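Local coordinates for gluconate kinase (Lactobacillus acidophilus, PDB 3LL3), which binds ATP and D-xylulose and, as an FGGY-family sugar kinase, probably transfers the ATP gamma-phosphate to a sugar or sugar acid such as gluconate, at residues Ile155-Lys158 with Glu159-Phe163; Leu169-Thr173 with Thr174-Gly178. All coordinates share one frame; numbering follows the deposited sequence.

Contact 1: residues Ile155-Lys158 with Glu159-Phe163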
ATOM      1  N   ILE A 155     -30.721 -11.298  28.250  1.00 28.33           N
ATOM      2  CA  ILE A 155     -29.625 -11.151  29.198  1.00 27.06           C
ATOM      3  C   ILE A 155     -28.290 -11.375  28.520  1.00 28.03           C
ATOM      4  O   ILE A 155     -28.236 -11.716  27.344  1.00 27.94           O
ATOM      5  CB  ILE A 155     -29.745 -12.170  30.355  1.00 28.68           C
ATOM      6  CG1 ILE A 155     -29.635 -13.594  29.811  1.00 26.80           C
ATOM      7  CG2 ILE A 155     -31.070 -11.983  31.125  1.00 26.64           C
ATOM      8  CD1 ILE A 155     -29.921 -14.682  30.874  1.00 29.68           C
ATOM      9  N   GLY A 156     -27.212 -11.198  29.281  1.00 29.38           N
ATOM     10  CA  GLY A 156     -25.882 -11.504  28.785  1.00 26.49           C
ATOM     11  C   GLY A 156     -25.332 -12.707  29.519  1.00 27.02           C
ATOM     12  O   GLY A 156     -25.927 -13.170  30.495  1.00 27.77           O
ATOM     13  N   ILE A 157     -24.188 -13.207  29.067  1.00 26.19           N
ATOM     14  CA  ILE A 157     -23.588 -14.400  29.659  1.00 25.05           C
ATOM     15  C   ILE A 157     -23.246 -14.231  31.143  1.00 25.53           C
ATOM     16  O   ILE A 157     -23.331 -15.191  31.915  1.00 25.83           O
ATOM     17  CB  ILE A 157     -22.314 -14.826  28.896  1.00 24.27           C
ATOM     18  CG1 ILE A 157     -21.797 -16.157  29.443  1.00 24.47           C
ATOM     19  CG2 ILE A 157     -21.234 -13.745  29.019  1.00 25.26           C
ATOM     20  CD1 ILE A 157     -22.676 -17.344  29.085  1.00 27.55           C
ATOM     21  N   LYS A 158     -22.822 -13.042  31.564  1.00 24.76           N
ATOM     22  CA  LYS A 158     -22.552 -12.893  32.987  1.00 26.54           C
ATOM     23  C   LYS A 158     -23.844 -13.075  33.809  1.00 25.79           C
ATOM     24  O   LYS A 158     -23.834 -13.769  34.823  1.00 26.24           O
ATOM     25  CB  LYS A 158     -21.817 -11.596  33.348  1.00 24.40           C
ATOM     26  CG  LYS A 158     -21.620 -11.428  34.874  1.00 23.54           C
ATOM     27  CD  LYS A 158     -20.521 -10.392  35.231  1.00 26.09           C
ATOM     28  CE  LYS A 158     -21.011  -8.946  35.065  1.00 24.51           C
ATOM     29  NZ  LYS A 158     -21.888  -8.521  36.213  1.00 25.75           N
ATOM     30  N   GLU A 159     -24.939 -12.458  33.366  1.00 27.09           N
ATOM     31  CA  GLU A 159     -26.247 -12.613  34.013  1.00 26.56           C
ATOM     32  C   GLU A 159     -26.680 -14.082  34.031  1.00 25.43           C
ATOM     33  O   GLU A 159     -27.166 -14.585  35.036  1.00 25.08           O
ATOM     34  CB  GLU A 159     -27.317 -11.784  33.296  1.00 26.77           C
ATOM     35  CG  GLU A 159     -27.143 -10.281  33.421  1.00 28.19           C
ATOM     36  CD  GLU A 159     -25.960  -9.804  32.617  1.00 30.64           C
ATOM     37  OE1 GLU A 159     -25.909 -10.154  31.412  1.00 29.74           O
ATOM     38  OE2 GLU A 159     -25.073  -9.119  33.195  1.00 28.96           O
ATOM     39  N   TYR A 160     -26.494 -14.757  32.906  1.00 24.64           N
ATOM     40  CA  TYR A 160     -26.830 -16.162  32.795  1.00 27.67           C
ATOM     41  C   TYR A 160     -26.144 -16.988  33.870  1.00 28.02           C
ATOM     42  O   TYR A 160     -26.807 -17.738  34.601  1.00 28.59           O
ATOM     43  CB  TYR A 160     -26.446 -16.713  31.421  1.00 26.37           C
ATOM     44  CG  TYR A 160     -26.749 -18.200  31.323  1.00 31.40           C
ATOM     45  CD1 TYR A 160     -28.054 -18.655  31.279  1.00 31.45           C
ATOM     46  CD2 TYR A 160     -25.728 -19.143  31.300  1.00 33.82           C
ATOM     47  CE1 TYR A 160     -28.340 -20.008  31.211  1.00 34.25           C
ATOM     48  CE2 TYR A 160     -26.005 -20.502  31.225  1.00 33.32           C
ATOM     49  CZ  TYR A 160     -27.311 -20.927  31.180  1.00 35.41           C
ATOM     50  OH  TYR A 160     -27.584 -22.280  31.103  1.00 37.61           O
ATOM     51  N   ILE A 161     -24.808 -16.854  33.944  1.00 27.28           N
ATOM     52  CA  ILE A 161     -24.012 -17.580  34.923  1.00 25.55           C
ATOM     53  C   ILE A 161     -24.512 -17.303  36.326  1.00 27.47           C
ATOM     54  O   ILE A 161     -24.800 -18.229  37.087  1.00 27.94           O
ATOM     55  CB  ILE A 161     -22.506 -17.234  34.825  1.00 25.12           C
ATOM     56  CG1 ILE A 161     -21.950 -17.700  33.480  1.00 24.16           C
ATOM     57  CG2 ILE A 161     -21.738 -17.874  35.964  1.00 24.36           C
ATOM     58  CD1 ILE A 161     -20.635 -17.029  33.071  1.00 26.22           C
ATOM     59  N   ILE A 162     -24.622 -16.032  36.679  1.00 24.78           N
ATOM     60  CA  ILE A 162     -25.051 -15.702  38.024  1.00 27.13           C
ATOM     61  C   ILE A 162     -26.471 -16.221  38.294  1.00 29.50           C
ATOM     62  O   ILE A 162     -26.807 -16.580  39.420  1.00 29.55           O
ATOM     63  CB  ILE A 162     -24.924 -14.205  38.280  1.00 26.74           C
ATOM     64  CG1 ILE A 162     -23.427 -13.848  38.296  1.00 26.32           C
ATOM     65  CG2 ILE A 162     -25.599 -13.813  39.598  1.00 25.25           C
ATOM     66  CD1 ILE A 162     -23.130 -12.383  38.356  1.00 25.40           C
ATOM     67  N   PHE A 163     -27.287 -16.283  37.251  1.00 28.96           N
ATOM     68  CA  PHE A 163     -28.657 -16.746  37.413  1.00 29.88           C
ATOM     69  C   PHE A 163     -28.643 -18.230  37.742  1.00 32.10           C
ATOM     70  O   PHE A 163     -29.360 -18.688  38.635  1.00 32.02           O
ATOM     71  CB  PHE A 163     -29.469 -16.491  36.149  1.00 30.27           C
ATOM     72  CG  PHE A 163     -30.856 -17.066  36.196  1.00 32.95           C
ATOM     73  CD1 PHE A 163     -31.756 -16.654  37.165  1.00 32.26           C
ATOM     74  CD2 PHE A 163     -31.260 -18.013  35.266  1.00 35.40           C
ATOM     75  CE1 PHE A 163     -33.047 -17.179  37.211  1.00 38.14           C
ATOM     76  CE2 PHE A 163     -32.561 -18.545  35.302  1.00 37.14           C
ATOM     77  CZ  PHE A 163     -33.447 -18.126  36.276  1.00 38.75           C
TER
HETATM   78  O   HOH W   1     -24.288  -9.713  35.841  1.00 28.72           O
HETATM   79  O   HOH W   2     -23.096 -10.402  30.403  1.00 31.46           O

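Contact 2: residues Leu169-Thr173 with Thr174-Gly178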
ATOM      1  N   LEU A 169     -31.564 -12.630  38.625  1.00 26.93           N
ATOM      2  CA  LEU A 169     -31.227 -12.000  37.360  1.00 31.71           C
ATOM      3  C   LEU A 169     -30.850 -10.553  37.606  1.00 31.38           C
ATOM      4  O   LEU A 169     -31.724  -9.693  37.718  1.00 30.12           O
ATOM      5  CB  LEU A 169     -32.410 -12.043  36.391  1.00 30.72           C
ATOM      6  CG  LEU A 169     -32.485 -13.221  35.425  1.00 35.21           C
ATOM      7  CD1 LEU A 169     -33.644 -13.038  34.434  1.00 38.23           C
ATOM      8  CD2 LEU A 169     -31.182 -13.367  34.677  1.00 34.68           C
ATOM      9  N   VAL A 170     -29.545 -10.286  37.664  1.00 27.99           N
ATOM     10  CA  VAL A 170     -29.049  -8.949  37.929  1.00 27.43           C
ATOM     11  C   VAL A 170     -27.864  -8.641  37.016  1.00 26.73           C
ATOM     12  O   VAL A 170     -27.020  -9.509  36.778  1.00 25.25           O
ATOM     13  CB  VAL A 170     -28.581  -8.827  39.377  1.00 29.60           C
ATOM     14  CG1 VAL A 170     -28.095  -7.416  39.658  1.00 27.81           C
ATOM     15  CG2 VAL A 170     -29.718  -9.215  40.341  1.00 32.77           C
ATOM     16  N   THR A 171     -27.822  -7.426  36.491  1.00 25.04           N
ATOM     17  CA  THR A 171     -26.648  -6.961  35.741  1.00 26.75           C
ATOM     18  C   THR A 171     -26.028  -5.749  36.447  1.00 26.22           C
ATOM     19  O   THR A 171     -26.705  -5.068  37.226  1.00 29.04           O
ATOM     20  CB  THR A 171     -27.001  -6.632  34.268  1.00 28.72           C
ATOM     21  OG1 THR A 171     -25.798  -6.450  33.512  1.00 27.42           O
ATOM     22  CG2 THR A 171     -27.869  -5.374  34.167  1.00 26.41           C
ATOM     23  N   ASP A 172     -24.747  -5.476  36.215  1.00 23.85           N
ATOM     24  CA  ASP A 172     -24.160  -4.290  36.817  1.00 24.73           C
ATOM     25  C   ASP A 172     -24.214  -3.167  35.795  1.00 22.36           C
ATOM     26  O   ASP A 172     -24.383  -3.408  34.605  1.00 24.21           O
ATOM     27  CB  ASP A 172     -22.704  -4.522  37.241  1.00 23.97           C
ATOM     28  CG  ASP A 172     -21.776  -4.673  36.045  1.00 25.06           C
ATOM     29  OD1 ASP A 172     -21.019  -3.725  35.734  1.00 26.16           O
ATOM     30  OD2 ASP A 172     -21.817  -5.747  35.406  1.00 25.29           O
ATOM     31  N   THR A 173     -24.070  -1.943  36.274  1.00 21.99           N
ATOM     32  CA  THR A 173     -24.083  -0.765  35.429  1.00 23.24           C
ATOM     33  C   THR A 173     -23.124  -0.874  34.222  1.00 23.96           C
ATOM     34  O   THR A 173     -23.492  -0.496  33.130  1.00 21.10           O
ATOM     35  CB  THR A 173     -23.702   0.482  36.240  1.00 24.88           C
ATOM     36  OG1 THR A 173     -24.564   0.600  37.386  1.00 26.22           O
ATOM     37  CG2 THR A 173     -23.805   1.717  35.389  1.00 24.40           C
ATOM     38  N   THR A 174     -21.896  -1.369  34.419  1.00 23.45           N
ATOM     39  CA  THR A 174     -20.914  -1.361  33.315  1.00 22.92           C
ATOM     40  C   THR A 174     -21.319  -2.342  32.224  1.00 23.49           C
ATOM     41  O   THR A 174     -20.965  -2.178  31.054  1.00 23.71           O
ATOM     42  CB  THR A 174     -19.466  -1.723  33.774  1.00 23.02           C
ATOM     43  OG1 THR A 174     -19.366  -3.138  33.948  1.00 23.21           O
ATOM     44  CG2 THR A 174     -19.099  -1.022  35.066  1.00 20.92           C
HETATM   45  N   MSE A 175     -22.065  -3.372  32.607  1.00 22.96           N
HETATM   46  CA  MSE A 175     -22.515  -4.363  31.638  1.00 23.24           C
HETATM   47  C   MSE A 175     -23.785  -3.874  30.913  1.00 22.64           C
HETATM   48  O   MSE A 175     -23.952  -4.108  29.723  1.00 23.68           O
HETATM   49  CB  MSE A 175     -22.747  -5.713  32.318  1.00 23.43           C
HETATM   50  CG  MSE A 175     -22.998  -6.842  31.352  1.00 25.73           C
HETATM   51 SE   MSE A 175     -21.497  -7.273  30.171  1.00 46.13          SE
HETATM   52  CE  MSE A 175     -20.190  -7.813  31.542  1.00 23.42           C
ATOM     53  N   ALA A 176     -24.667  -3.195  31.639  1.00 23.33           N
ATOM     54  CA  ALA A 176     -25.828  -2.555  31.029  1.00 24.87           C
ATOM     55  C   ALA A 176     -25.324  -1.512  30.017  1.00 25.85           C
ATOM     56  O   ALA A 176     -25.952  -1.275  28.979  1.00 24.17           O
ATOM     57  CB  ALA A 176     -26.691  -1.900  32.098  1.00 23.73           C
ATOM     58  N   ALA A 177     -24.159  -0.925  30.326  1.00 24.07           N
ATOM     59  CA  ALA A 177     -23.539   0.068  29.464  1.00 23.72           C
ATOM     60  C   ALA A 177     -23.157  -0.497  28.095  1.00 24.80           C
ATOM     61  O   ALA A 177     -23.030   0.262  27.141  1.00 24.11           O
ATOM     62  CB  ALA A 177     -22.319   0.726  30.160  1.00 21.97           C
ATOM     63  N   GLY A 178     -23.000  -1.819  27.993  1.00 24.25           N
ATOM     64  CA  GLY A 178     -22.683  -2.449  26.712  1.00 23.04           C
ATOM     65  C   GLY A 178     -23.882  -2.931  25.883  1.00 26.19           C
ATOM     66  O   GLY A 178     -23.694  -3.567  24.832  1.00 25.13           O
TER

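Contact 1: residues Ile155-Lys158 with Glu159-Phe163
Ile155 lies against the first helical turn: its CB packs 3.8 Å from Glu159 CB, and its CD1 reaches the edge of the Tyr160 ring, 4.1 Å from Tyr160 CB. Gly156 is the N-cap residue: Gly156 N meets Glu159 OE1 at 2.7 Å, a weak bond bent to 127°, and Gly156 O receives Tyr160 N at 2.9 Å. The first bond is the reciprocal half of a capping box; glycine has no side chain for the other. Bent at chi2 (71°), Glu159 folds its carboxylate back over the helix start, whose dipole would probably stabilise the charge. Ile157 O takes the N-H of Ile161, and with CG1 of Ile157 anti to the backbone N (chi1 -174°) the two side chains cross obliquely, Ile157 CG1 to Ile161 CD1 3.9 Å. Lys158 runs side by side with Ile162, CG to CD1 3.9 Å. A water joins Lys158 NZ to Glu159 OE2; a second spans Lys158 N and Glu159 OE1. The ammonium also bonds Leu235 O, and Glu159 OE2 bonds Thr171 OG1. This buried start of helix 157-166 sets Ile157 and Ile161 on helix 49-65, Lys158 and Ile161 against Trp76 of strand 70-78, and Ile155 beside strand 84-86.

Contact 2: residues Leu169-Thr173 with Thr174-Gly178
Asp172 folds its side chain over the first turn of the short helix that follows it, meeting Thr174 and Met175. CB carries CG into the position between the backbone N and carbonyl carbon (chi1 69°), over the helix start. Asp172 OD1 is the capping oxygen: on its syn lone pair it accepts the hydroxyl of Thr174, OG1 to OD1 2.5 Å, and it also takes Thr174 N at 2.8 Å and Met175 N at 3.3 Å, both weak and bent. Thr174 OG1 also bonds Ser238 N, tying the cap to the end of strand 232-238. Asp172 OD2 lies 3.2 Å from Met175 CB and forms a salt bridge with Lys158. Asp172 is thus an N-cap whose main chain is engaged too, its O accepting Ala176 N at 3.0 Å. Thr173 O receives Ala177 N at 2.9 Å. The preceding Thr171 crosses the selenomethionine Met175 at about a right angle, Thr171 OG1 to Met175 CB 3.4 Å, its hydroxyl held by Glu159. Strand 170-172 pairs in parallel with strand 206-208, Thr171 bonding the backbone of Lys206 and Ala208; Asp172 and Thr174 pack against Ala237 of strand 232-238, and Met175 packs on Lys158 and Glu159 of helix 157-166.

Both contacts are buried helix starts of the N-terminal FGGY region, their centres about 10 Å apart, and they come in series: helix 157-166 of contact 1 precedes strand 170-172 and the short helix of contact 2. In contact 1 a glycine is the N-cap and a carboxylate three residues later folds back, amid isoleucine packing and two waters; in contact 2 the cap residue supplies the carboxylate itself, and threonines and alanines replace the isoleucines. One salt bridge and one probable hydrogen bond tie the two together. The side chains of Ile157 and Met175 stay about 9 and 8 Å from bound D-xylulose, so neither contact lines its pocket.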